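PDB 2EIH: alcohol dehydrogenase from Thermus thermophilus, which probably acts as a zinc-containing oxidoreductase of the medium-chain alcohol dehydrogenase family, using a nicotinamide cofactor to oxidise alcohols. Local coordinates for residues Asp168-Met173 and Lys238-Thr243; Gly258-Ile263 and Gln283-Gly288. One frame throughout, in Å; residues are numbered along the deposited sequence.

Contact 1: residues Asp168-Met173 and Lys238-Thr243; sequences DDVLVM and KVVDHT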
loop_
_atom_site.group_PDB
_atom_site.type_symbol
_atom_site.label_atom_id
_atom_site.label_comp_id
_atom_site.label_asym_id
_atom_site.label_seq_id
_atom_site.Cartn_x
_atom_site.Cartn_y
_atom_site.Cartn_z
ATOM N N ASP A 168 4.909 9.371 -14.503
ATOM C CA ASP A 168 5.884 9.955 -13.589
ATOM C C ASP A 168 7.077 10.509 -14.331
ATOM O O ASP A 168 7.524 9.952 -15.338
ATOM C CB ASP A 168 6.453 8.914 -12.625
ATOM C CG ASP A 168 5.634 8.761 -11.381
ATOM O OD1 ASP A 168 4.633 9.492 -11.232
ATOM O OD2 ASP A 168 5.988 7.903 -10.551
ATOM N N ASP A 169 7.602 11.604 -13.810
ATOM C CA ASP A 169 8.805 12.191 -14.356
ATOM C C ASP A 169 9.889 11.746 -13.390
ATOM O O ASP A 169 9.940 12.195 -12.244
ATOM C CB ASP A 169 8.695 13.709 -14.397
ATOM C CG ASP A 169 8.065 14.193 -15.678
ATOM O OD1 ASP A 169 7.071 14.945 -15.614
ATOM O OD2 ASP A 169 8.578 13.817 -16.763
ATOM N N VAL A 170 10.726 10.822 -13.845
ATOM C CA VAL A 170 11.809 10.311 -13.023
ATOM C C VAL A 170 13.129 10.970 -13.430
ATOM O O VAL A 170 13.434 11.088 -14.616
ATOM C CB VAL A 170 11.941 8.776 -13.170
ATOM C CG1 VAL A 170 13.106 8.270 -12.330
ATOM C CG2 VAL A 170 10.654 8.098 -12.735
ATOM N N LEU A 171 13.895 11.421 -12.443
ATOM C CA LEU A 171 15.194 12.039 -12.692
ATOM C C LEU A 171 16.260 11.083 -12.168
ATOM O O LEU A 171 16.223 10.685 -11.000
ATOM C CB LEU A 171 15.303 13.390 -11.968
ATOM C CG LEU A 171 16.671 14.099 -11.913
ATOM C CD1 LEU A 171 17.058 14.639 -13.292
ATOM C CD2 LEU A 171 16.600 15.249 -10.919
ATOM N N VAL A 172 17.187 10.695 -13.040
ATOM C CA VAL A 172 18.282 9.802 -12.658
ATOM C C VAL A 172 19.589 10.613 -12.710
ATOM O O VAL A 172 19.892 11.243 -13.725
ATOM C CB VAL A 172 18.408 8.614 -13.632
ATOM C CG1 VAL A 172 19.527 7.687 -13.175
ATOM C CG2 VAL A 172 17.087 7.861 -13.706
ATOM N N MET A 173 20.359 10.587 -11.625
ATOM C CA MET A 173 21.612 11.329 -11.547
ATOM C C MET A 173 22.848 10.584 -12.025
ATOM O O MET A 173 22.995 9.377 -11.809
ATOM C CB MET A 173 21.851 11.807 -10.112
ATOM C CG MET A 173 20.848 12.806 -9.591
ATOM S SD MET A 173 20.926 14.383 -10.460
ATOM C CE MET A 173 22.136 15.266 -9.427
ATOM N N LYS A 238 9.901 11.831 -9.176
ATOM C CA LYS A 238 10.744 10.837 -8.519
ATOM C C LYS A 238 12.193 11.041 -8.913
ATOM O O LYS A 238 12.481 11.315 -10.074
ATOM C CB LYS A 238 10.326 9.416 -8.912
ATOM C CG LYS A 238 9.200 8.825 -8.082
ATOM C CD LYS A 238 7.939 9.654 -8.156
ATOM C CE LYS A 238 6.844 9.070 -7.277
ATOM N NZ LYS A 238 6.087 7.958 -7.907
ATOM N N VAL A 239 13.103 10.893 -7.955
ATOM C CA VAL A 239 14.526 11.071 -8.230
ATOM C C VAL A 239 15.414 9.934 -7.723
ATOM O O VAL A 239 15.324 9.528 -6.570
ATOM C CB VAL A 239 15.041 12.381 -7.619
ATOM C CG1 VAL A 239 16.520 12.556 -7.935
ATOM C CG2 VAL A 239 14.232 13.547 -8.157
ATOM N N VAL A 240 16.272 9.422 -8.599
ATOM C CA VAL A 240 17.200 8.363 -8.225
ATOM C C VAL A 240 18.588 8.976 -8.144
ATOM O O VAL A 240 19.138 9.404 -9.152
ATOM C CB VAL A 240 17.234 7.242 -9.261
ATOM C CG1 VAL A 240 18.192 6.160 -8.805
ATOM C CG2 VAL A 240 15.841 6.687 -9.475
ATOM N N ASP A 241 19.149 9.012 -6.943
ATOM C CA ASP A 241 20.462 9.596 -6.736
ATOM C C ASP A 241 21.418 8.620 -6.046
ATOM O O ASP A 241 21.053 7.983 -5.063
ATOM C CB ASP A 241 20.321 10.857 -5.886
ATOM C CG ASP A 241 21.581 11.680 -5.867
ATOM O OD1 ASP A 241 21.643 12.678 -5.126
ATOM O OD2 ASP A 241 22.515 11.328 -6.603
ATOM N N HIS A 242 22.641 8.495 -6.550
ATOM C CA HIS A 242 23.602 7.587 -5.922
ATOM C C HIS A 242 24.877 8.335 -5.582
ATOM O O HIS A 242 25.878 7.733 -5.201
ATOM C CB HIS A 242 23.951 6.421 -6.849
ATOM C CG HIS A 242 24.744 6.828 -8.049
ATOM N ND1 HIS A 242 24.173 7.437 -9.146
ATOM C CD2 HIS A 242 26.071 6.759 -8.308
ATOM C CE1 HIS A 242 25.113 7.724 -10.029
ATOM N NE2 HIS A 242 26.275 7.323 -9.542
ATOM N N THR A 243 24.842 9.649 -5.735
ATOM C CA THR A 243 26.008 10.455 -5.441
ATOM C C THR A 243 25.722 11.371 -4.257
ATOM O O THR A 243 26.327 11.229 -3.191
ATOM C CB THR A 243 26.422 11.280 -6.675
ATOM O OG1 THR A 243 25.349 12.144 -7.076
ATOM C CG2 THR A 243 26.769 10.344 -7.827
#

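Contact 2: residues Gly258-Ile263 and Gln283-Gly288; sequences GGRIAI and QLSILG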
loop_
_atom_site.group_PDB
_atom_site.type_symbol
_atom_site.label_atom_id
_atom_site.label_comp_id
_atom_site.label_asym_id
_atom_site.label_seq_id
_atom_site.Cartn_x
_atom_site.Cartn_y
_atom_site.Cartn_z
ATOM N N GLY A 258 6.080 17.495 -3.174
ATOM C CA GLY A 258 5.642 16.169 -2.772
ATOM C C GLY A 258 6.413 15.070 -3.467
ATOM O O GLY A 258 5.974 13.920 -3.513
ATOM N N GLY A 259 7.573 15.432 -4.003
ATOM C CA GLY A 259 8.401 14.476 -4.708
ATOM C C GLY A 259 9.167 13.545 -3.791
ATOM O O GLY A 259 9.320 13.792 -2.593
ATOM N N ARG A 260 9.656 12.462 -4.371
ATOM C CA ARG A 260 10.410 11.484 -3.628
ATOM C C ARG A 260 11.806 11.358 -4.212
ATOM O O ARG A 260 11.995 11.375 -5.427
ATOM C CB ARG A 260 9.646 10.159 -3.638
ATOM C CG ARG A 260 8.353 10.291 -2.856
ATOM C CD ARG A 260 7.236 9.405 -3.336
ATOM N NE ARG A 260 7.402 8.011 -2.971
ATOM C CZ ARG A 260 6.452 7.095 -3.147
ATOM N NH1 ARG A 260 5.283 7.440 -3.674
ATOM N NH2 ARG A 260 6.659 5.831 -2.802
ATOM N N ILE A 261 12.787 11.257 -3.323
ATOM C CA ILE A 261 14.185 11.138 -3.717
ATOM C C ILE A 261 14.762 9.884 -3.066
ATOM O O ILE A 261 14.747 9.754 -1.849
ATOM C CB ILE A 261 14.973 12.378 -3.247
ATOM C CG1 ILE A 261 14.306 13.649 -3.801
ATOM C CG2 ILE A 261 16.422 12.295 -3.703
ATOM C CD1 ILE A 261 14.757 14.943 -3.122
ATOM N N ALA A 262 15.245 8.954 -3.883
ATOM C CA ALA A 262 15.829 7.720 -3.372
ATOM C C ALA A 262 17.348 7.846 -3.446
ATOM O O ALA A 262 17.903 8.172 -4.492
ATOM C CB ALA A 262 15.362 6.529 -4.202
ATOM N N ILE A 263 18.016 7.589 -2.332
ATOM C CA ILE A 263 19.463 7.686 -2.282
ATOM C C ILE A 263 20.139 6.363 -1.974
ATOM O O ILE A 263 19.903 5.757 -0.936
ATOM C CB ILE A 263 19.904 8.729 -1.244
ATOM C CG1 ILE A 263 19.568 10.130 -1.750
ATOM C CG2 ILE A 263 21.388 8.585 -0.964
ATOM C CD1 ILE A 263 19.996 11.231 -0.826
ATOM N N GLN A 283 6.882 19.216 1.297
ATOM C CA GLN A 283 6.560 17.822 1.570
ATOM C C GLN A 283 7.365 16.798 0.765
ATOM O O GLN A 283 6.825 15.809 0.275
ATOM C CB GLN A 283 5.067 17.587 1.343
ATOM C CG GLN A 283 4.185 18.554 2.099
ATOM C CD GLN A 283 2.735 18.115 2.143
ATOM O OE1 GLN A 283 2.395 17.095 2.747
ATOM N NE2 GLN A 283 1.871 18.881 1.489
ATOM N N LEU A 284 8.661 17.035 0.634
ATOM C CA LEU A 284 9.519 16.113 -0.083
ATOM C C LEU A 284 9.839 14.918 0.806
ATOM O O LEU A 284 9.658 14.972 2.027
ATOM C CB LEU A 284 10.804 16.824 -0.507
ATOM C CG LEU A 284 10.748 17.635 -1.808
ATOM C CD1 LEU A 284 9.437 18.386 -1.960
ATOM C CD2 LEU A 284 11.926 18.588 -1.825
ATOM N N SER A 285 10.301 13.835 0.186
ATOM C CA SER A 285 10.652 12.611 0.911
ATOM C C SER A 285 12.023 12.133 0.463
ATOM O O SER A 285 12.282 11.994 -0.725
ATOM C CB SER A 285 9.639 11.496 0.613
ATOM O OG SER A 285 8.287 11.940 0.757
ATOM N N ILE A 286 12.904 11.888 1.419
ATOM C CA ILE A 286 14.235 11.388 1.116
ATOM C C ILE A 286 14.303 9.974 1.663
ATOM O O ILE A 286 14.122 9.753 2.857
ATOM C CB ILE A 286 15.313 12.236 1.792
ATOM C CG1 ILE A 286 15.172 13.686 1.340
ATOM C CG2 ILE A 286 16.697 11.700 1.443
ATOM C CD1 ILE A 286 15.812 14.669 2.271
ATOM N N LEU A 287 14.589 9.023 0.789
ATOM C CA LEU A 287 14.611 7.630 1.178
ATOM C C LEU A 287 15.956 6.951 0.951
ATOM O O LEU A 287 16.476 6.940 -0.165
ATOM C CB LEU A 287 13.533 6.898 0.379
ATOM C CG LEU A 287 12.185 7.631 0.270
ATOM C CD1 LEU A 287 11.405 7.152 -0.938
ATOM C CD2 LEU A 287 11.394 7.424 1.541
ATOM N N GLY A 288 16.523 6.377 2.005
ATOM C CA GLY A 288 17.794 5.686 1.856
ATOM C C GLY A 288 17.517 4.256 1.415
ATOM O O GLY A 288 16.544 3.650 1.860
HETATM O O HOH W 1 6.847 13.131 -0.898
#

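Contact 1: residues Asp168-Met173 and Lys238-Thr243
K238 and D168 meet in a buried salt bridge at the start of segments 168-173 and 238-243, which run parallel as neighbours in the Rossmann-type sheet. Along the lysine, CB touches V170 CG2 at 4.1 Å, CG comes within 4.2 Å of D168 OD2, and CD and CE pass the same oxygen, each 3.6 Å from it. A bend at chi4 (-82°) then puts NZ 2.6 Å from D168 OD2, on the syn side of the carboxylate but 30° out of its plane. NZ also donates to the carbonyl of L162, and OD2 accepts from the backbone N of R165, so both ends of the pair have second partners. An alanine in place of K238 would probably leave the buried D168 carboxylate without its counter-charge and the L162 carbonyl without this donor.

Four backbone hydrogen bonds join the strands, among them V240 N to L171 O at 2.7 Å. Branched valines suit these extended backbones: V170 and V240 share the face covered by helix 180-189, while L171 lies alongside V239 on the other, L171 CB 4.0 Å from V239 CG2. Beyond the ladder, M173 CB rests 3.6 Å from D241 OD2, which closes an Asx turn by accepting from T243 N. The contact thus combines apolar strand packing with one buried ion pair, whose charges probably stabilise each other where water is scarce.

Contact 2: residues Gly258-Ile263 and Gln283-Gly288
G259 and S285 open a parallel ladder in which strands 259-263 and 285-288 run 4.6 Å apart at 21°, R260, I261, A262 and I263 facing S285, I286, L287 and G288 in turn. They are the two strands of a beta-alpha-beta unit, with helix 278-281 between them, in the Rossmann-type domain. Four backbone hydrogen bonds hold them, among them I263 N to L287 O at 2.7 Å, and CA-H...O contacts fill in between.

The face bearing I261, I263 and I286 is oily: I263 and I286 lie side by side, I263 CD1 4.0 Å from I286 CG2, and F248 of helix 248-254 packs on both. On the other face the aliphatic part of R260 does the touching, its CG 3.9 Å from S285 CB, while the guanidinium reaches away to give NH2 to the carbonyl of K161. A262, with only a methyl, lies on this face against L162.

At the entrance, Q283 is the C-prime residue of a Schellman motif ending helix 278-281. G258 also has positive phi (62°), easily adopted without a side chain, and its CA meets Q283 O at 3.3 Å. L284 CD1 lies 3.7 Å from G258 N. Strand 285-288 continues the sheet into a neighbouring subunit by an antiparallel ladder. Where the turn meets the strands, a water bridges the two segments, lying 3.1 Å from G259 O and 2.9 Å from Q283 O.

Overall arrangement
From the N terminus, the chain first enters this sheet at 168-173, then builds strands 193-198 and 214-217 on one flank before returning at 238-243, where contact 1 closes a long excursion. It continues through helix 248-254 to 258-263, and contact 2 closes the shorter loop through helix 278-281. The contacts are therefore in series, neither nested nor crossed. Strands 236-241 and 259-263 are neighbours, and probable backbone hydrogen bonds, V239 N to R260 O and A262 N to V239 O, join the ladders. Together the contacts tie the middle of the six-stranded sheet to its outermost strand in this chain, 285-288, at a subunit interface.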